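PDB 3M1H: Lys-gingipain W83 from Porphyromonas gingivalis, which cleaves proteins after lysine as a cysteine protease and is represented here by its K3 cleaved adhesin domain, a calcium-binding module of the haemagglutinin/adhesin region. Local coordinates for residues 73-85 with 166-178. Numbering follows the deposited sequence. Where two conformers were deposited one is given.
Sequences LSLPGGGTLTFWV and FWINLDDVVITSG. With CA (calcium ion), chain F.
Ile175 lies against three leucines of 73-85 on the buried face of two antiparallel strands. Its CG1 packs 3.7 Å from Leu81 CD1, its CD1 meets Leu73 CD1 at 3.7 Å with the two side chains crossing at about a right angle, and its CG2 faces Leu75 CD1. With CG anti to the backbone N (chi1 166°), Leu81 brings CD1 against both Ile175 CG1 and Val173 CG1. Farther along, in the conformer given, Leu170 CD1 lies against the Phe83 side chain, and Val85 CG2 rests on Ile168 CD1. This layer faces Val155 and Phe157 of strand 154-160 and Val99 of strand 96-102, so it forms part of the core between the two sheets of the beta jelly roll.

Backbone bonds join the strands in reciprocal pairs at Thr80 with Thr176, Thr82 with Val174 and Trp84 with Asp171; the Val174 N to Thr82 O bond is almost straight, at 176°. Between the last two pairs the register slips by one residue at a beta bulge, where Asp172 takes left-handed backbone angles. Its carbonyl O lies at the edge of the Trp84 indole, in the ring plane, while its CB sits 3.6 Å from Trp84 CD1. On the same face of the sheet, water 2 links Asp172 O to Thr82 OG1, and water 1 joins the hydroxyls of Thr80 and Thr176 to Gly178 O; Thr80 OG1 is also hydrogen-bonded to Gln147 OE1 of strand 142-148.

Asp171 binds calcium through both carboxylate oxygens, OD2 at 2.4 Å; Asp9, Glu11, Ser46 and Ile48 share the ion. Asp172 N donates to Asp171 OD1 from above the carboxylate plane, and water 3 connects Asp172 OD1 to the metal. His44 stacks on Trp84 and hydrogen-bonds both aspartates, through its backbone N to Asp171 and its ND1 to Asp172 OD2.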
ATOM      1  N   LEU A  73     -11.334  12.506   5.662  1.00 13.67           N
ATOM      2  CA  LEU A  73     -10.417  13.626   5.787  1.00 15.94           C
ATOM      3  C   LEU A  73     -11.205  14.927   5.591  1.00 19.88           C
ATOM      4  O   LEU A  73     -12.228  14.940   4.884  1.00 21.54           O
ATOM      5  CB  LEU A  73      -9.326  13.515   4.735  1.00 18.57           C
ATOM      6  CG  LEU A  73      -8.475  12.234   4.674  1.00 17.80           C
ATOM      7  CD1 LEU A  73      -7.637  12.167   3.394  1.00 19.14           C
ATOM      8  CD2 LEU A  73      -7.597  12.100   5.901  1.00 23.63           C
ATOM      9  N   SER A  74     -10.727  16.013   6.206  1.00 19.42           N
ATOM     10  CA  SER A  74     -11.241  17.342   5.901  1.00 21.08           C
ATOM     11  C   SER A  74     -10.101  18.153   5.302  1.00 18.66           C
ATOM     12  O   SER A  74      -9.162  18.537   6.008  1.00 19.14           O
ATOM     13  CB  SER A  74     -11.793  18.018   7.161  1.00 23.47           C
ATOM     14  OG  SER A  74     -12.263  19.326   6.814  1.00 27.17           O
ATOM     15  N   LEU A  75     -10.165  18.381   3.995  1.00 18.67           N
ATOM     16  CA  LEU A  75      -9.158  19.118   3.266  1.00 17.69           C
ATOM     17  C   LEU A  75      -9.823  20.191   2.384  1.00 20.32           C
ATOM     18  O   LEU A  75      -9.733  20.148   1.135  1.00 18.90           O
ATOM     19  CB  LEU A  75      -8.306  18.169   2.425  1.00 19.74           C
ATOM     20  CG  LEU A  75      -7.545  17.112   3.240  1.00 18.81           C
ATOM     21  CD1 LEU A  75      -6.960  16.018   2.352  1.00 22.61           C
ATOM     22  CD2 LEU A  75      -6.453  17.781   4.099  1.00 19.91           C
ATOM     23  N   PRO A  76     -10.480  21.150   3.028  1.00 21.69           N
ATOM     24  CA  PRO A  76     -11.269  22.134   2.283  1.00 24.52           C
ATOM     25  C   PRO A  76     -10.459  22.980   1.308  1.00 24.68           C
ATOM     26  O   PRO A  76     -11.010  23.433   0.288  1.00 25.93           O
ATOM     27  CB  PRO A  76     -11.906  22.977   3.382  1.00 26.57           C
ATOM     28  CG  PRO A  76     -11.071  22.816   4.540  1.00 27.03           C
ATOM     29  CD  PRO A  76     -10.543  21.404   4.474  1.00 20.88           C
ATOM     30  N   GLY A  77      -9.165  23.152   1.591  1.00 21.75           N
ATOM     31  CA  GLY A  77      -8.236  23.819   0.687  1.00 21.69           C
ATOM     32  C   GLY A  77      -7.174  22.925   0.056  1.00 23.12           C
ATOM     33  O   GLY A  77      -6.184  23.403  -0.498  1.00 23.69           O
ATOM     34  N   GLY A  78      -7.388  21.611   0.114  1.00 20.63           N
ATOM     35  CA  GLY A  78      -6.396  20.663  -0.329  1.00 19.05           C
ATOM     36  C   GLY A  78      -5.362  20.331   0.742  1.00 18.49           C
ATOM     37  O   GLY A  78      -5.411  20.764   1.898  1.00 19.40           O
ATOM     38  N   GLY A  79      -4.407  19.529   0.319  1.00 17.87           N
ATOM     39  CA  GLY A  79      -3.344  19.033   1.182  1.00 18.93           C
ATOM     40  C   GLY A  79      -2.270  18.262   0.455  1.00 16.09           C
ATOM     41  O   GLY A  79      -2.233  18.191  -0.782  1.00 16.40           O
ATOM     42  N   THR A  80      -1.351  17.678   1.240  1.00 14.91           N
ATOM     43  CA  THR A  80      -0.195  16.961   0.711  1.00 14.77           C
ATOM     44  C   THR A  80      -0.069  15.626   1.444  1.00 14.84           C
ATOM     45  O   THR A  80      -0.071  15.600   2.695  1.00 16.24           O
ATOM     46  CB  THR A  80       1.129  17.725   0.875  1.00 16.69           C
ATOM     47  OG1 THR A  80       0.957  19.044   0.323  1.00 20.92           O
ATOM     48  CG2 THR A  80       2.303  16.970   0.171  1.00 19.58           C
ATOM     49  N   LEU A  81       0.026  14.571   0.640  1.00 14.04           N
ATOM     50  CA  LEU A  81       0.267  13.218   1.116  1.00 15.58           C
ATOM     51  C   LEU A  81       1.727  12.892   0.929  1.00 14.20           C
ATOM     52  O   LEU A  81       2.272  13.076  -0.179  1.00 14.04           O
ATOM     53  CB  LEU A  81      -0.575  12.214   0.314  1.00 14.66           C
ATOM     54  CG  LEU A  81      -0.258  10.725   0.423  1.00 14.21           C
ATOM     55  CD1 LEU A  81      -0.622  10.193   1.791  1.00 13.07           C
ATOM     56  CD2 LEU A  81      -0.981   9.895  -0.670  1.00 11.55           C
ATOM     57  N   THR A  82       2.355  12.339   1.970  1.00 13.48           N
ATOM     58  CA  THR A  82       3.619  11.628   1.832  1.00 10.42           C
ATOM     59  C   THR A  82       3.504  10.261   2.466  1.00 13.28           C
ATOM     60  O   THR A  82       2.729  10.048   3.397  1.00 12.79           O
ATOM     61  CB  THR A  82       4.830  12.360   2.472  1.00 14.73           C
ATOM     62  OG1 THR A  82       4.616  12.502   3.877  1.00 16.64           O
ATOM     63  CG2 THR A  82       5.007  13.749   1.889  1.00 14.11           C
ATOM     64  N   PHE A  83       4.258   9.336   1.906  1.00 11.67           N
ATOM     65  CA  PHE A  83       4.274   7.960   2.379  1.00 11.65           C
ATOM     66  C   PHE A  83       5.538   7.285   1.911  1.00 12.55           C
ATOM     67  O   PHE A  83       6.219   7.779   0.991  1.00 12.93           O
ATOM     68  CB  PHE A  83       3.017   7.189   1.939  1.00  9.19           C
ATOM     69  CG  PHE A  83       2.872   7.011   0.437  1.00  9.55           C
ATOM     70  CD1 PHE A  83       3.406   5.914  -0.199  1.00 12.10           C
ATOM     71  CD2 PHE A  83       2.235   7.981  -0.321  1.00 13.13           C
ATOM     72  CE1 PHE A  83       3.276   5.747  -1.589  1.00 16.00           C
ATOM     73  CE2 PHE A  83       2.085   7.798  -1.722  1.00 12.61           C
ATOM     74  CZ  PHE A  83       2.620   6.712  -2.329  1.00 15.12           C
ATOM     75  N   TRP A  84       5.828   6.137   2.515  1.00 11.64           N
ATOM     76  CA  TRP A  84       6.979   5.335   2.138  1.00 13.30           C
ATOM     77  C   TRP A  84       6.537   3.978   1.594  1.00 12.10           C
ATOM     78  O   TRP A  84       5.574   3.361   2.117  1.00 11.83           O
ATOM     79  CB  TRP A  84       7.905   5.150   3.322  1.00 12.22           C
ATOM     80  CG  TRP A  84       8.519   6.427   3.840  1.00 13.41           C
ATOM     81  CD1 TRP A  84       7.933   7.374   4.625  1.00 14.42           C
ATOM     82  CD2 TRP A  84       9.859   6.857   3.613  1.00 14.68           C
ATOM     83  NE1 TRP A  84       8.844   8.387   4.899  1.00 16.01           N
ATOM     84  CE2 TRP A  84      10.030   8.079   4.300  1.00 14.31           C
ATOM     85  CE3 TRP A  84      10.928   6.324   2.899  1.00 12.60           C
ATOM     86  CZ2 TRP A  84      11.244   8.763   4.282  1.00 14.64           C
ATOM     87  CZ3 TRP A  84      12.126   7.020   2.870  1.00 16.94           C
ATOM     88  CH2 TRP A  84      12.260   8.230   3.570  1.00 14.01           C
ATOM     89  N   VAL A  85       7.240   3.517   0.559  1.00 13.30           N
ATOM     90  CA  VAL A  85       6.885   2.290  -0.144  1.00 12.54           C
ATOM     91  C   VAL A  85       8.130   1.488  -0.427  1.00 11.59           C
ATOM     92  O   VAL A  85       9.196   2.073  -0.681  1.00 12.82           O
ATOM     93  CB  VAL A  85       6.100   2.579  -1.436  1.00 15.21           C
ATOM     94  CG1 VAL A  85       6.900   3.444  -2.421  1.00 14.59           C
ATOM     95  CG2 VAL A  85       5.661   1.299  -2.126  1.00 16.10           C
ATOM     96  N   PHE A 166       6.150 -10.502  -5.276  1.00 15.98           N
ATOM     97  CA  PHE A 166       6.063 -10.946  -3.900  1.00 13.70           C
ATOM     98  C   PHE A 166       5.069 -10.089  -3.095  1.00 14.47           C
ATOM     99  O   PHE A 166       3.899 -10.319  -3.207  1.00 15.15           O
ATOM    100  CB  PHE A 166       7.455 -11.077  -3.262  1.00 14.74           C
ATOM    101  CG  PHE A 166       7.465 -11.822  -1.965  1.00 13.17           C
ATOM    102  CD1 PHE A 166       6.891 -13.075  -1.878  1.00 14.51           C
ATOM    103  CD2 PHE A 166       8.041 -11.285  -0.811  1.00 15.92           C
ATOM    104  CE1 PHE A 166       6.903 -13.777  -0.704  1.00 13.84           C
ATOM    105  CE2 PHE A 166       8.062 -11.994   0.380  1.00 13.80           C
ATOM    106  CZ  PHE A 166       7.482 -13.258   0.431  1.00 15.27           C
ATOM    107  N   TRP A 167       5.523  -9.116  -2.303  1.00 14.81           N
ATOM    108  CA  TRP A 167       4.614  -8.193  -1.602  1.00 12.71           C
ATOM    109  C   TRP A 167       5.099  -6.765  -1.797  1.00 13.45           C
ATOM    110  O   TRP A 167       6.311  -6.553  -2.004  1.00 14.72           O
ATOM    111  CB  TRP A 167       4.567  -8.469  -0.100  1.00 11.12           C
ATOM    112  CG  TRP A 167       4.037  -9.799   0.348  1.00 14.76           C
ATOM    113  CD1 TRP A 167       4.623 -11.023   0.253  1.00 13.17           C
ATOM    114  CD2 TRP A 167       2.810  -9.993   1.032  1.00 12.28           C
ATOM    115  NE1 TRP A 167       3.827 -11.997   0.849  1.00 12.98           N
ATOM    116  CE2 TRP A 167       2.686 -11.374   1.307  1.00 10.73           C
ATOM    117  CE3 TRP A 167       1.772  -9.125   1.412  1.00 14.83           C
ATOM    118  CZ2 TRP A 167       1.586 -11.891   1.975  1.00 11.73           C
ATOM    119  CZ3 TRP A 167       0.682  -9.644   2.082  1.00 16.04           C
ATOM    120  CH2 TRP A 167       0.597 -11.022   2.337  1.00 13.46           C
ATOM    121  N   ILE A 168       4.144  -5.830  -1.782  1.00 10.96           N
ATOM    122  CA  ILE A 168       4.386  -4.388  -1.679  1.00 10.96           C
ATOM    123  C   ILE A 168       4.123  -3.965  -0.221  1.00 10.65           C
ATOM    124  O   ILE A 168       3.170  -4.442   0.406  1.00 13.39           O
ATOM    125  CB  ILE A 168       3.591  -3.586  -2.700  1.00 13.20           C
ATOM    126  CG1 ILE A 168       3.975  -2.101  -2.608  1.00 13.86           C
ATOM    127  CG2 ILE A 168       2.090  -3.754  -2.560  1.00 12.39           C
ATOM    128  CD1 ILE A 168       3.484  -1.311  -3.853  1.00 14.62           C
ATOM    129  N   ASN A 169       4.973  -3.082   0.288  1.00 10.49           N
ATOM    130  CA  ASN A 169       4.861  -2.553   1.647  1.00 11.42           C
ATOM    131  C   ASN A 169       4.662  -1.044   1.646  1.00 11.71           C
ATOM    132  O   ASN A 169       5.237  -0.333   0.819  1.00 11.52           O
ATOM    133  CB  ASN A 169       6.123  -2.820   2.429  1.00 10.25           C
ATOM    134  CG  ASN A 169       6.473  -4.264   2.577  1.00 13.07           C
ATOM    135  OD1 ASN A 169       5.614  -5.102   2.759  1.00 13.06           O
ATOM    136  ND2 ASN A 169       7.759  -4.556   2.561  1.00 16.40           N
ATOM    137  N   LEU A 170       3.863  -0.559   2.606  1.00 12.21           N
ATOM    138  CA  LEU A 170       3.584   0.845   2.801  0.50 11.37           C
ATOM    139  C   LEU A 170       3.809   1.178   4.282  1.00 11.20           C
ATOM    140  O   LEU A 170       3.504   0.341   5.148  1.00 12.34           O
ATOM    141  CB  LEU A 170       2.130   1.087   2.407  0.50 12.53           C
ATOM    142  CG  LEU A 170       1.487   2.435   2.678  0.50 10.50           C
ATOM    143  CD1 LEU A 170       2.103   3.544   1.824  0.50 11.53           C
ATOM    144  CD2 LEU A 170      -0.039   2.333   2.464  0.50 11.49           C
ATOM    145  N   ASP A 171       4.314   2.371   4.557  1.00 11.00           N
ATOM    146  CA  ASP A 171       4.486   2.803   5.965  1.00  8.65           C
ATOM    147  C   ASP A 171       4.493   4.323   6.014  1.00 11.44           C
ATOM    148  O   ASP A 171       4.661   5.023   5.009  1.00 11.34           O
ATOM    149  CB  ASP A 171       5.759   2.180   6.536  1.00 10.54           C
ATOM    150  CG  ASP A 171       5.765   2.040   8.100  1.00 10.60           C
ATOM    151  OD1 ASP A 171       4.802   2.461   8.732  1.00 12.42           O
ATOM    152  OD2 ASP A 171       6.756   1.437   8.614  1.00 12.86           O
ATOM    153  N   ASP A 172       4.308   4.850   7.230  1.00 12.20           N
ATOM    154  CA  ASP A 172       4.525   6.269   7.519  1.00 12.26           C
ATOM    155  C   ASP A 172       3.739   7.193   6.557  1.00 14.07           C
ATOM    156  O   ASP A 172       4.300   8.039   5.859  1.00 13.57           O
ATOM    157  CB  ASP A 172       6.020   6.565   7.568  1.00 13.44           C
ATOM    158  CG  ASP A 172       6.705   5.973   8.791  1.00 17.82           C
ATOM    159  OD1 ASP A 172       6.029   5.804   9.834  1.00 15.60           O
ATOM    160  OD2 ASP A 172       7.919   5.731   8.734  1.00 22.20           O
ATOM    161  N   VAL A 173       2.427   7.002   6.552  1.00 10.79           N
ATOM    162  CA  VAL A 173       1.500   7.815   5.761  1.00 11.08           C
ATOM    163  C   VAL A 173       1.187   9.093   6.519  1.00 16.31           C
ATOM    164  O   VAL A 173       0.653   9.036   7.611  1.00 15.46           O
ATOM    165  CB  VAL A 173       0.212   7.041   5.494  1.00 12.99           C
ATOM    166  CG1 VAL A 173      -0.803   7.914   4.727  1.00 16.27           C
ATOM    167  CG2 VAL A 173       0.488   5.742   4.718  1.00 13.97           C
ATOM    168  N   VAL A 174       1.504  10.237   5.929  1.00 13.22           N
ATOM    169  CA  VAL A 174       1.280  11.547   6.550  1.00 15.52           C
ATOM    170  C   VAL A 174       0.515  12.448   5.565  1.00 13.77           C
ATOM    171  O   VAL A 174       0.878  12.503   4.387  1.00 15.58           O
ATOM    172  CB  VAL A 174       2.593  12.235   6.942  1.00 16.48           C
ATOM    173  CG1 VAL A 174       2.305  13.543   7.660  1.00 16.80           C
ATOM    174  CG2 VAL A 174       3.457  11.321   7.858  1.00 17.73           C
ATOM    175  N   ILE A 175      -0.546  13.104   6.034  1.00 13.67           N
ATOM    176  CA  ILE A 175      -1.334  14.060   5.237  1.00 13.56           C
ATOM    177  C   ILE A 175      -1.385  15.364   6.021  1.00 16.05           C
ATOM    178  O   ILE A 175      -1.738  15.390   7.210  1.00 16.74           O
ATOM    179  CB  ILE A 175      -2.754  13.557   4.918  1.00 14.45           C
ATOM    180  CG1 ILE A 175      -2.680  12.246   4.113  1.00 16.79           C
ATOM    181  CG2 ILE A 175      -3.547  14.674   4.166  1.00 15.50           C
ATOM    182  CD1 ILE A 175      -4.009  11.646   3.753  1.00 15.47           C
ATOM    183  N   THR A 176      -0.981  16.433   5.342  1.00 16.09           N
ATOM    184  CA  THR A 176      -0.982  17.765   5.916  1.00 18.13           C
ATOM    185  C   THR A 176      -1.982  18.602   5.141  1.00 22.98           C
ATOM    186  O   THR A 176      -2.160  18.397   3.948  1.00 21.27           O
ATOM    187  CB  THR A 176       0.410  18.419   5.814  1.00 22.31           C
ATOM    188  OG1 THR A 176       0.748  18.626   4.435  1.00 25.44           O
ATOM    189  CG2 THR A 176       1.472  17.534   6.455  1.00 18.33           C
ATOM    190  N   SER A 177      -2.616  19.549   5.808  1.00 21.46           N
ATOM    191  CA  SER A 177      -3.624  20.382   5.125  1.00 23.68           C
ATOM    192  C   SER A 177      -2.967  21.650   4.618  1.00 30.83           C
ATOM    193  O   SER A 177      -1.909  22.052   5.113  1.00 32.70           O
ATOM    194  CB  SER A 177      -4.788  20.703   6.050  1.00 25.10           C
ATOM    195  OG  SER A 177      -4.311  21.217   7.275  1.00 26.69           O
ATOM    196  N   GLY A 178      -3.593  22.264   3.618  1.00 32.34           N
ATOM    197  CA  GLY A 178      -3.130  23.529   3.056  1.00 36.17           C
ATOM    198  C   GLY A 178      -2.883  23.395   1.569  1.00 38.93           C
ATOM    199  O   GLY A 178      -2.192  22.469   1.130  1.00 44.93           O
TER
HETATM  200 CA    CA F2002       5.762   1.488  10.834  1.00 12.51          CA
HETATM  201  O   HOH W   1      -0.049  20.521   2.475  1.00 36.22           O
HETATM  202  O   HOH W   2       5.734  10.323   5.115  1.00 16.06           O
HETATM  203  O   HOH W   3       6.594   3.655  11.339  1.00 14.36           O